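Local coordinates for protein 3-deoxy-manno-octulosonate cytidylyltransferase (Escherichia coli, PDB 1GQC) that catalyses the transfer of a cytidylyl group from CTP to the eight-carbon sugar Kdo, giving CMP-Kdo and diphosphate, probably to activate Kdo for lipopolysaccharide synthesis, at residues Q184-L189 / Q202-N207; I5-R10 / I93-D98. One frame throughout, in Å; residues are numbered along the deposited sequence.

Interaction 1: residues Q184-L189 / Q202-N207; sequences QNYSQL and QLRLMN. With CMK (cytidine 5'-monophosphate 3-deoxy-beta-D-gulo-oct-2-ulo-pyranosonic acid), chain D.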
ATOM      1  N   GLN A 184      19.425   5.769  12.498  1.00 23.21           N
ATOM      2  CA  GLN A 184      19.735   6.929  13.323  1.00 24.54           C
ATOM      3  C   GLN A 184      18.493   7.708  13.700  1.00 24.48           C
ATOM      4  O   GLN A 184      18.486   8.418  14.700  1.00 23.99           O
ATOM      5  CB  GLN A 184      20.742   7.854  12.628  1.00 23.82           C
ATOM      6  CG  GLN A 184      22.154   7.323  12.649  1.00 23.75           C
ATOM      7  CD  GLN A 184      23.148   8.279  12.008  1.00 25.46           C
ATOM      8  OE1 GLN A 184      22.925   8.781  10.911  1.00 24.82           O
ATOM      9  NE2 GLN A 184      24.261   8.523  12.692  1.00 25.53           N
ATOM     10  N   ASN A 185      17.440   7.592  12.908  1.00 24.79           N
ATOM     11  CA  ASN A 185      16.224   8.294  13.271  1.00 27.29           C
ATOM     12  C   ASN A 185      14.973   7.465  13.084  1.00 26.77           C
ATOM     13  O   ASN A 185      13.915   7.983  12.747  1.00 29.18           O
ATOM     14  CB  ASN A 185      16.120   9.630  12.528  1.00 31.02           C
ATOM     15  CG  ASN A 185      16.398   9.502  11.065  1.00 33.60           C
ATOM     16  OD1 ASN A 185      16.837  10.456  10.427  1.00 33.86           O
ATOM     17  ND2 ASN A 185      16.138   8.319  10.511  1.00 36.00           N
ATOM     18  N   TYR A 186      15.091   6.167  13.335  1.00 24.84           N
ATOM     19  CA  TYR A 186      13.957   5.284  13.196  1.00 23.30           C
ATOM     20  C   TYR A 186      13.079   5.389  14.426  1.00 24.14           C
ATOM     21  O   TYR A 186      11.851   5.268  14.355  1.00 22.45           O
ATOM     22  CB  TYR A 186      14.419   3.846  13.042  1.00 20.51           C
ATOM     23  CG  TYR A 186      13.275   2.874  13.035  1.00 17.11           C
ATOM     24  CD1 TYR A 186      12.480   2.718  11.906  1.00 17.77           C
ATOM     25  CD2 TYR A 186      12.996   2.091  14.153  1.00 17.19           C
ATOM     26  CE1 TYR A 186      11.439   1.795  11.886  1.00 17.67           C
ATOM     27  CE2 TYR A 186      11.961   1.174  14.145  1.00 17.15           C
ATOM     28  CZ  TYR A 186      11.185   1.024  13.004  1.00 17.43           C
ATOM     29  OH  TYR A 186      10.180   0.081  12.965  1.00 17.63           O
ATOM     30  N   SER A 187      13.723   5.590  15.569  1.00 25.54           N
ATOM     31  CA  SER A 187      12.991   5.716  16.812  1.00 26.41           C
ATOM     32  C   SER A 187      12.447   7.131  17.012  1.00 26.52           C
ATOM     33  O   SER A 187      11.782   7.397  18.014  1.00 27.78           O
ATOM     34  CB  SER A 187      13.861   5.283  17.994  1.00 27.02           C
ATOM     35  OG  SER A 187      14.124   3.886  17.923  1.00 28.17           O
ATOM     36  N   GLN A 188      12.714   8.031  16.058  1.00 25.60           N
ATOM     37  CA  GLN A 188      12.178   9.402  16.132  1.00 25.81           C
ATOM     38  C   GLN A 188      11.166   9.618  15.003  1.00 25.09           C
ATOM     39  O   GLN A 188      10.837  10.753  14.647  1.00 26.16           O
ATOM     40  CB  GLN A 188      13.284  10.479  16.027  1.00 23.26           C
ATOM     41  CG  GLN A 188      14.261  10.509  17.194  1.00 23.86           C
ATOM     42  CD  GLN A 188      15.164   9.258  17.248  1.00 26.62           C
ATOM     43  OE1 GLN A 188      15.953   9.014  16.339  1.00 25.46           O
ATOM     44  NE2 GLN A 188      15.040   8.471  18.316  1.00 25.89           N
ATOM     45  N   LEU A 189      10.687   8.534  14.413  1.00 23.87           N
ATOM     46  CA  LEU A 189       9.707   8.676  13.345  1.00 23.85           C
ATOM     47  C   LEU A 189       8.322   8.744  13.967  1.00 24.33           C
ATOM     48  O   LEU A 189       8.042   8.053  14.955  1.00 24.28           O
ATOM     49  CB  LEU A 189       9.764   7.490  12.378  1.00 21.75           C
ATOM     50  CG  LEU A 189      11.003   7.302  11.506  1.00 20.24           C
ATOM     51  CD1 LEU A 189      10.748   6.120  10.550  1.00 20.68           C
ATOM     52  CD2 LEU A 189      11.297   8.576  10.725  1.00 18.49           C
ATOM     53  N   GLN A 202       8.062  -2.401  10.050  1.00 12.34           N
ATOM     54  CA  GLN A 202       8.427  -1.776   8.767  1.00 12.61           C
ATOM     55  C   GLN A 202       7.408  -0.712   8.289  1.00 14.66           C
ATOM     56  O   GLN A 202       7.720   0.129   7.427  1.00 15.27           O
ATOM     57  CB  GLN A 202       8.587  -2.841   7.660  1.00 11.84           C
ATOM     58  CG  GLN A 202       7.289  -3.575   7.269  1.00  8.74           C
ATOM     59  CD  GLN A 202       6.985  -4.765   8.167  1.00 10.31           C
ATOM     60  OE1 GLN A 202       7.020  -4.650   9.395  1.00  7.76           O
ATOM     61  NE2 GLN A 202       6.676  -5.921   7.555  1.00  8.35           N
ATOM     62  N   LEU A 203       6.196  -0.740   8.843  1.00 14.24           N
ATOM     63  CA  LEU A 203       5.195   0.224   8.430  1.00 13.99           C
ATOM     64  C   LEU A 203       5.527   1.629   8.976  1.00 14.51           C
ATOM     65  O   LEU A 203       4.969   2.634   8.511  1.00 15.87           O
ATOM     66  CB  LEU A 203       3.778  -0.258   8.826  1.00 10.33           C
ATOM     67  CG  LEU A 203       3.244  -1.518   8.087  1.00 12.22           C
ATOM     68  CD1 LEU A 203       1.848  -1.889   8.614  1.00  9.36           C
ATOM     69  CD2 LEU A 203       3.172  -1.294   6.561  1.00  8.01           C
ATOM     70  N   ARG A 204       6.454   1.714   9.931  1.00 12.66           N
ATOM     71  CA  ARG A 204       6.822   3.024  10.440  1.00 13.40           C
ATOM     72  C   ARG A 204       7.647   3.717   9.359  1.00 14.23           C
ATOM     73  O   ARG A 204       7.630   4.942   9.247  1.00 16.05           O
ATOM     74  CB  ARG A 204       7.638   2.940  11.731  1.00 11.35           C
ATOM     75  CG  ARG A 204       7.602   4.241  12.543  1.00 13.10           C
ATOM     76  CD  ARG A 204       8.500   4.222  13.770  1.00 11.84           C
ATOM     77  NE  ARG A 204       8.172   3.108  14.651  1.00 11.90           N
ATOM     78  CZ  ARG A 204       8.949   2.667  15.630  1.00 12.13           C
ATOM     79  NH1 ARG A 204      10.118   3.239  15.887  1.00 12.36           N
ATOM     80  NH2 ARG A 204       8.565   1.622  16.336  1.00 15.46           N
ATOM     81  N   LEU A 205       8.352   2.934   8.547  1.00 13.74           N
ATOM     82  CA  LEU A 205       9.168   3.492   7.460  1.00 13.30           C
ATOM     83  C   LEU A 205       8.316   4.009   6.302  1.00 12.26           C
ATOM     84  O   LEU A 205       8.579   5.067   5.723  1.00 11.33           O
ATOM     85  CB  LEU A 205      10.141   2.433   6.912  1.00 12.94           C
ATOM     86  CG  LEU A 205      11.220   1.833   7.815  1.00 11.17           C
ATOM     87  CD1 LEU A 205      11.936   0.733   7.047  1.00 12.94           C
ATOM     88  CD2 LEU A 205      12.214   2.895   8.259  1.00 11.73           C
ATOM     89  N   MET A 206       7.308   3.236   5.939  1.00 14.64           N
ATOM     90  CA  MET A 206       6.430   3.619   4.845  1.00 15.07           C
ATOM     91  C   MET A 206       5.676   4.879   5.222  1.00 14.95           C
ATOM     92  O   MET A 206       5.547   5.806   4.419  1.00 15.63           O
ATOM     93  CB  MET A 206       5.451   2.490   4.530  1.00 14.99           C
ATOM     94  CG  MET A 206       6.131   1.191   4.169  1.00 16.31           C
ATOM     95  SD  MET A 206       5.068   0.144   3.179  1.00 19.71           S
ATOM     96  CE  MET A 206       5.596   0.552   1.531  1.00 20.32           C
ATOM     97  N   ASN A 207       5.186   4.911   6.452  1.00 15.29           N
ATOM     98  CA  ASN A 207       4.457   6.075   6.936  1.00 16.54           C
ATOM     99  C   ASN A 207       5.338   7.331   6.788  1.00 16.30           C
ATOM    100  O   ASN A 207       4.825   8.435   6.621  1.00 18.95           O
ATOM    101  CB  ASN A 207       4.058   5.864   8.404  1.00 16.13           C
ATOM    102  CG  ASN A 207       3.073   6.904   8.905  1.00 14.03           C
ATOM    103  OD1 ASN A 207       1.901   6.879   8.541  1.00 12.54           O
ATOM    104  ND2 ASN A 207       3.546   7.825   9.750  1.00 11.39           N
TER
HETATM  105  N1C CMK D1244      11.865  -8.496  18.815  1.00 30.59           N
HETATM  106  C2C CMK D1244      12.601  -7.692  19.638  1.00 30.49           C
HETATM  107  N3C CMK D1244      11.919  -6.781  20.552  1.00 31.01           N
HETATM  108  C4C CMK D1244      10.624  -6.699  20.621  1.00 31.34           C
HETATM  109  C5C CMK D1244       9.843  -7.587  19.715  1.00 30.22           C
HETATM  110  C6C CMK D1244      10.482  -8.427  18.870  1.00 30.60           C
HETATM  111  O2C CMK D1244      13.818  -7.686  19.656  1.00 29.05           O
HETATM  112  N4C CMK D1244      10.012  -5.880  21.439  1.00 32.81           N
HETATM  113  C1' CMK D1244      12.546  -9.412  17.879  1.00 30.41           C
HETATM  114  C2' CMK D1244      12.056 -10.879  17.924  1.00 30.16           C
HETATM  115  O2' CMK D1244      12.654 -11.564  19.040  1.00 32.32           O
HETATM  116  C3' CMK D1244      12.462 -11.427  16.549  1.00 30.21           C
HETATM  117  C4' CMK D1244      12.474 -10.159  15.663  1.00 29.36           C
HETATM  118  O4' CMK D1244      12.347  -9.036  16.524  1.00 29.94           O
HETATM  119  O3' CMK D1244      13.799 -11.986  16.563  1.00 30.89           O
HETATM  120  C5' CMK D1244      11.341 -10.071  14.622  1.00 26.83           C
HETATM  121  O5' CMK D1244      10.060 -10.326  15.177  1.00 23.62           O
HETATM  122  PA  CMK D1244       8.848 -11.258  14.732  1.00 21.99           P
HETATM  123  O1A CMK D1244       9.158 -12.722  14.837  1.00 23.89           O
HETATM  124  O2A CMK D1244       7.670 -10.959  15.603  1.00 22.20           O
HETATM  125  O6  CMK D1244       8.011  -9.921  11.157  1.00 16.04           O
HETATM  126  C2  CMK D1244       7.664  -9.957  12.572  1.00 17.58           C
HETATM  127  O2  CMK D1244       8.465 -10.942  13.221  1.00 20.02           O
HETATM  128  C3  CMK D1244       7.864  -8.542  13.220  1.00 16.19           C
HETATM  129  C4  CMK D1244       7.035  -7.491  12.431  1.00 16.65           C
HETATM  130  O4  CMK D1244       7.218  -6.210  13.042  1.00 19.79           O
HETATM  131  C5  CMK D1244       7.513  -7.497  10.927  1.00 16.47           C
HETATM  132  C6  CMK D1244       7.271  -8.943  10.353  1.00 16.14           C
HETATM  133  C7  CMK D1244       7.720  -9.049   8.874  1.00 16.58           C
HETATM  134  C1  CMK D1244       6.241 -10.551  12.766  1.00 17.15           C
HETATM  135  O1X CMK D1244       6.059 -11.777  12.305  1.00 14.82           O
HETATM  136  O1Y CMK D1244       5.328  -9.966  13.319  1.00 18.47           O
HETATM  137  O5  CMK D1244       8.921  -7.174  10.830  1.00 16.91           O
HETATM  138  C8  CMK D1244       7.986 -10.533   8.448  1.00 16.34           C
HETATM  139  O8  CMK D1244       6.880 -11.344   8.860  1.00 18.35           O
HETATM  140  O7  CMK D1244       6.681  -8.495   8.051  1.00 16.65           O

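Interaction 2: residues I5-R10 / I93-D98; sequences IVIPAR and INLQGD. With MG (magnesium ion), chain C; CMK (cytidine 5'-monophosphate 3-deoxy-beta-D-gulo-oct-2-ulo-pyranosonic acid), chain D.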
ATOM      1  N   ILE A   5      25.879  -7.605  10.600  1.00 19.66           N
ATOM      2  CA  ILE A   5      24.613  -8.276  10.853  1.00 17.30           C
ATOM      3  C   ILE A   5      24.335  -8.265  12.341  1.00 16.95           C
ATOM      4  O   ILE A   5      25.198  -8.548  13.161  1.00 12.60           O
ATOM      5  CB  ILE A   5      24.617  -9.762  10.379  1.00 17.76           C
ATOM      6  CG1 ILE A   5      24.567  -9.838   8.860  1.00 16.46           C
ATOM      7  CG2 ILE A   5      23.425 -10.508  10.965  1.00 15.39           C
ATOM      8  CD1 ILE A   5      24.865 -11.226   8.336  1.00 17.22           C
ATOM      9  N   VAL A   6      23.103  -7.932  12.681  1.00 18.77           N
ATOM     10  CA  VAL A   6      22.693  -7.908  14.064  1.00 18.16           C
ATOM     11  C   VAL A   6      21.478  -8.798  14.145  1.00 19.17           C
ATOM     12  O   VAL A   6      20.529  -8.652  13.374  1.00 20.75           O
ATOM     13  CB  VAL A   6      22.326  -6.483  14.520  1.00 17.80           C
ATOM     14  CG1 VAL A   6      21.925  -6.484  15.993  1.00 18.45           C
ATOM     15  CG2 VAL A   6      23.501  -5.582  14.331  1.00 14.51           C
ATOM     16  N   ILE A   7      21.521  -9.742  15.069  1.00 19.60           N
ATOM     17  CA  ILE A   7      20.408 -10.661  15.261  1.00 18.77           C
ATOM     18  C   ILE A   7      19.667 -10.441  16.591  1.00 20.93           C
ATOM     19  O   ILE A   7      20.130 -10.860  17.659  1.00 18.40           O
ATOM     20  CB  ILE A   7      20.896 -12.109  15.233  1.00 19.43           C
ATOM     21  CG1 ILE A   7      21.734 -12.340  13.959  1.00 17.77           C
ATOM     22  CG2 ILE A   7      19.698 -13.057  15.401  1.00 15.14           C
ATOM     23  CD1 ILE A   7      22.604 -13.576  14.002  1.00 12.78           C
ATOM     24  N   PRO A   8      18.501  -9.779  16.537  1.00 24.13           N
ATOM     25  CA  PRO A   8      17.685  -9.509  17.728  1.00 27.83           C
ATOM     26  C   PRO A   8      17.230 -10.822  18.366  1.00 32.45           C
ATOM     27  O   PRO A   8      16.715 -11.697  17.683  1.00 35.38           O
ATOM     28  CB  PRO A   8      16.482  -8.749  17.166  1.00 26.15           C
ATOM     29  CG  PRO A   8      16.995  -8.097  15.935  1.00 24.35           C
ATOM     30  CD  PRO A   8      17.899  -9.171  15.339  1.00 24.50           C
ATOM     31  N   ALA A   9      17.375 -10.965  19.670  1.00 36.14           N
ATOM     32  CA  ALA A   9      16.950 -12.208  20.284  1.00 39.73           C
ATOM     33  C   ALA A   9      16.297 -12.005  21.639  1.00 42.47           C
ATOM     34  O   ALA A   9      16.914 -12.261  22.682  1.00 42.39           O
ATOM     35  CB  ALA A   9      18.133 -13.151  20.407  1.00 42.06           C
ATOM     36  N   ARG A  10      15.052 -11.529  21.618  1.00 44.42           N
ATOM     37  CA  ARG A  10      14.282 -11.327  22.847  1.00 48.10           C
ATOM     38  C   ARG A  10      14.066 -12.743  23.407  1.00 49.95           C
ATOM     39  O   ARG A  10      13.928 -13.689  22.636  1.00 49.89           O
ATOM     40  CB  ARG A  10      12.932 -10.693  22.510  1.00 48.66           C
ATOM     41  CG  ARG A  10      12.331  -9.810  23.578  1.00 50.92           C
ATOM     42  CD  ARG A  10      10.850  -9.580  23.284  1.00 54.29           C
ATOM     43  NE  ARG A  10      10.316  -8.358  23.877  1.00 57.83           N
ATOM     44  CZ  ARG A  10      10.443  -8.006  25.157  1.00 60.61           C
ATOM     45  NH1 ARG A  10      11.096  -8.784  26.014  1.00 61.24           N
ATOM     46  NH2 ARG A  10       9.918  -6.862  25.583  1.00 62.03           N
ATOM     47  N   ILE A  93      22.148  -5.189   8.768  1.00 14.95           N
ATOM     48  CA  ILE A  93      21.246  -6.252   8.366  1.00 14.51           C
ATOM     49  C   ILE A  93      20.624  -6.861   9.605  1.00 15.82           C
ATOM     50  O   ILE A  93      21.322  -7.331  10.510  1.00 14.89           O
ATOM     51  CB  ILE A  93      21.985  -7.337   7.618  1.00 15.40           C
ATOM     52  CG1 ILE A  93      22.480  -6.771   6.287  1.00 17.26           C
ATOM     53  CG2 ILE A  93      21.088  -8.542   7.421  1.00 12.64           C
ATOM     54  CD1 ILE A  93      23.377  -7.730   5.496  1.00 19.04           C
ATOM     55  N   ASN A  94      19.299  -6.831   9.637  1.00 16.65           N
ATOM     56  CA  ASN A  94      18.531  -7.367  10.748  1.00 18.09           C
ATOM     57  C   ASN A  94      18.109  -8.783  10.341  1.00 17.75           C
ATOM     58  O   ASN A  94      17.338  -8.953   9.410  1.00 17.15           O
ATOM     59  CB  ASN A  94      17.306  -6.446  10.990  1.00 17.39           C
ATOM     60  CG  ASN A  94      16.375  -6.942  12.091  1.00 17.00           C
ATOM     61  OD1 ASN A  94      16.469  -8.078  12.544  1.00 13.73           O
ATOM     62  ND2 ASN A  94      15.448  -6.077  12.508  1.00 15.21           N
ATOM     63  N   LEU A  95      18.658  -9.789  11.013  1.00 19.31           N
ATOM     64  CA  LEU A  95      18.313 -11.189  10.745  1.00 24.07           C
ATOM     65  C   LEU A  95      17.514 -11.719  11.912  1.00 26.68           C
ATOM     66  O   LEU A  95      17.994 -11.666  13.037  1.00 29.65           O
ATOM     67  CB  LEU A  95      19.561 -12.068  10.638  1.00 23.03           C
ATOM     68  CG  LEU A  95      20.330 -12.219   9.346  1.00 23.23           C
ATOM     69  CD1 LEU A  95      21.472 -13.206   9.564  1.00 23.75           C
ATOM     70  CD2 LEU A  95      19.401 -12.737   8.270  1.00 25.90           C
ATOM     71  N   GLN A  96      16.330 -12.263  11.662  1.00 30.76           N
ATOM     72  CA  GLN A  96      15.507 -12.793  12.747  1.00 34.04           C
ATOM     73  C   GLN A  96      16.156 -13.957  13.469  1.00 33.88           C
ATOM     74  O   GLN A  96      16.721 -14.839  12.833  1.00 35.14           O
ATOM     75  CB  GLN A  96      14.148 -13.190  12.204  1.00 38.40           C
ATOM     76  CG  GLN A  96      13.382 -11.977  11.762  1.00 46.28           C
ATOM     77  CD  GLN A  96      11.919 -12.254  11.531  1.00 50.97           C
ATOM     78  OE1 GLN A  96      11.288 -13.013  12.266  1.00 52.95           O
ATOM     79  NE2 GLN A  96      11.358 -11.615  10.518  1.00 52.38           N
ATOM     80  N   GLY A  97      16.082 -13.950  14.798  1.00 34.99           N
ATOM     81  CA  GLY A  97      16.693 -15.011  15.584  1.00 37.23           C
ATOM     82  C   GLY A  97      15.880 -16.295  15.651  1.00 39.88           C
ATOM     83  O   GLY A  97      16.325 -17.276  16.260  1.00 39.92           O
ATOM     84  N   ASP A  98      14.694 -16.291  15.026  1.00 41.31           N
ATOM     85  CA  ASP A  98      13.814 -17.463  15.021  1.00 43.93           C
ATOM     86  C   ASP A  98      13.578 -18.141  13.656  1.00 44.81           C
ATOM     87  O   ASP A  98      12.647 -18.934  13.513  1.00 43.41           O
ATOM     88  CB  ASP A  98      12.452 -17.134  15.665  1.00 45.73           C
ATOM     89  CG  ASP A  98      11.674 -16.049  14.919  1.00 48.12           C
ATOM     90  OD1 ASP A  98      11.691 -16.025  13.673  1.00 48.70           O
ATOM     91  OD2 ASP A  98      11.012 -15.224  15.589  1.00 50.95           O
TER
HETATM   92 MG    MG C1243       9.511 -14.601  13.259  1.00 26.26          MG
HETATM   93  N1C CMK D1244      11.865  -8.496  18.815  1.00 30.59           N
HETATM   94  C2C CMK D1244      12.601  -7.692  19.638  1.00 30.49           C
HETATM   95  N3C CMK D1244      11.919  -6.781  20.552  1.00 31.01           N
HETATM   96  C4C CMK D1244      10.624  -6.699  20.621  1.00 31.34           C
HETATM   97  C5C CMK D1244       9.843  -7.587  19.715  1.00 30.22           C
HETATM   98  C6C CMK D1244      10.482  -8.427  18.870  1.00 30.60           C
HETATM   99  O2C CMK D1244      13.818  -7.686  19.656  1.00 29.05           O
HETATM  100  N4C CMK D1244      10.012  -5.880  21.439  1.00 32.81           N
HETATM  101  C1' CMK D1244      12.546  -9.412  17.879  1.00 30.41           C
HETATM  102  C2' CMK D1244      12.056 -10.879  17.924  1.00 30.16           C
HETATM  103  O2' CMK D1244      12.654 -11.564  19.040  1.00 32.32           O
HETATM  104  C3' CMK D1244      12.462 -11.427  16.549  1.00 30.21           C
HETATM  105  C4' CMK D1244      12.474 -10.159  15.663  1.00 29.36           C
HETATM  106  O4' CMK D1244      12.347  -9.036  16.524  1.00 29.94           O
HETATM  107  O3' CMK D1244      13.799 -11.986  16.563  1.00 30.89           O
HETATM  108  C5' CMK D1244      11.341 -10.071  14.622  1.00 26.83           C
HETATM  109  O5' CMK D1244      10.060 -10.326  15.177  1.00 23.62           O
HETATM  110  PA  CMK D1244       8.848 -11.258  14.732  1.00 21.99           P
HETATM  111  O1A CMK D1244       9.158 -12.722  14.837  1.00 23.89           O
HETATM  112  O2A CMK D1244       7.670 -10.959  15.603  1.00 22.20           O
HETATM  113  O6  CMK D1244       8.011  -9.921  11.157  1.00 16.04           O
HETATM  114  C2  CMK D1244       7.664  -9.957  12.572  1.00 17.58           C
HETATM  115  O2  CMK D1244       8.465 -10.942  13.221  1.00 20.02           O
HETATM  116  C3  CMK D1244       7.864  -8.542  13.220  1.00 16.19           C
HETATM  117  C4  CMK D1244       7.035  -7.491  12.431  1.00 16.65           C
HETATM  118  O4  CMK D1244       7.218  -6.210  13.042  1.00 19.79           O
HETATM  119  C5  CMK D1244       7.513  -7.497  10.927  1.00 16.47           C
HETATM  120  C6  CMK D1244       7.271  -8.943  10.353  1.00 16.14           C
HETATM  121  C7  CMK D1244       7.720  -9.049   8.874  1.00 16.58           C
HETATM  122  C1  CMK D1244       6.241 -10.551  12.766  1.00 17.15           C
HETATM  123  O1X CMK D1244       6.059 -11.777  12.305  1.00 14.82           O
HETATM  124  O1Y CMK D1244       5.328  -9.966  13.319  1.00 18.47           O
HETATM  125  O5  CMK D1244       8.921  -7.174  10.830  1.00 16.91           O
HETATM  126  C8  CMK D1244       7.986 -10.533   8.448  1.00 16.34           C
HETATM  127  O8  CMK D1244       6.880 -11.344   8.860  1.00 18.35           O
HETATM  128  O7  CMK D1244       6.681  -8.495   8.051  1.00 16.65           O
HETATM  129  O   HOH W   1       7.292 -15.112  13.561  1.00 31.42           O
HETATM  130  O   HOH W   2       8.260 -13.968  11.117  1.00 28.82           O

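Interaction 1: residues Q184-L189 / Q202-N207
Tyr-186 and Leu-189, the two ends of a type I beta turn, pack against the short helix 203-207, with the Arg-204 side chain stacked on the tyrosine in a cation-pi contact. At the start of the segment, the backbone N of Gln-202 lies loosely beside the Tyr-186 hydroxyl, which makes a weak hydrogen bond to Glu-201 O. The Gln-202 chain, bent at its second torsion, turns its amide the other way, to the bound CMP-sugar, where NE2 donates to CMK O7 over 2.6 Å.

Arg-204 has the largest share of the contact. Its chain runs out extended and then bends at chi3 (-57°), which lays the guanidinium over the Tyr-186 ring: the centres are 4.2 Å apart, the planes are 21° from parallel, and CE2 lies over the guanidinium face. In the same group, NH1 donates to Tyr-186 O at 3.1 Å and 156°, with the oxygen in the guanidinium plane but the nitrogen well above the carbonyl plane. One residue thus holds this arginine by both its ring and its backbone. Salt bridges from NE to Glu-195 and from NH1 to Asp-78 fix its rotation further and would be expected to keep it charged; Ser-187 OG also binds Asp-78. On the aliphatic part of the chain, Arg-204 CD meets Leu-189 CB at 3.8 Å, while Leu-189 CD1 lies 3.6 Å from the backbone Arg-204 O.

Leu-205 comes in at the edge of the tyrosine, near the ring plane, its CD2 3.7 Å from Tyr-186 CD1. The same methyl is 4.2 Å from Leu-189 CD1, which makes a small apolar patch beside the cationic stack. At the far end, Asn-207 makes backbone hydrogen bonds to the second subunit of the homodimer, and its own N donates to Leu-203 O, 3.1 Å away.

Interaction 2: residues I5-R10 / I93-D98
The Asn-94 carboxamide meets the Pro-8 ring through OD1, 3.3 Å from Pro-8 CD, and its ND2 is bonded to Tyr-178 OH. The amide stands out from the face it shares with Val-6 (chi1 177°, CG trans to N), which brings OD1 to the proline ring. A second flat group, the Arg-10 guanidinium, approaches the cytosine amino group of CMK obliquely, NE 3.5 Å from N4C, while NH1 forms a salt bridge with Asp-51. The Gln-96 amide is used at both ends: OE1 binds the magnesium ion at 2.6 Å and NE2 donates to Gly-174 O.

Behind these groups, strands 3-8 and 91-94 lie parallel and adjacent in the central sheet of the GT-A-like nucleotidyltransferase fold. Val-6 bonds through both its N and its O to 93-98: N donates to Ile-93 O (2.9 Å, 174°) and O accepts from Leu-95 N (3.2 Å). On the face that carries Ile-5 and Ile-93, Ile-5 CG2 touches Leu-95 CD1 at 3.6 Å, against helices 29-38 and 104-116; Val-6 and Asn-94 on the other face meet helix 76-84.

Toward their C-terminal ends the two segments reach the ligand: Pro-8 O and Gly-97 N each make a weak hydrogen bond to the ribose O3', and Asp-98 OD1, 2.6 Å from magnesium, joins Gln-96 OE1, two waters and CMK O1A round the metal.

Interaction 2 comes first along the chain and closes before interaction 1 opens. Their centres are 18 Å apart and their nearest atoms about 8 Å, with no direct touch, yet both reach the same CMK molecule. Interaction 2, deep in the central sheet, serves its cytidine and phosphate end with the magnesium; interaction 1, further out, meets the sugar through Gln-202. Helix 76-84 is touched by side chains of both; strand 169-179, antiparallel to 91-94, runs into helix 180-184, which leads to 184-189. The CMP-sugar site thus draws on the sheet core and on segment 202-207, whose Asn-207 also reaches the second subunit.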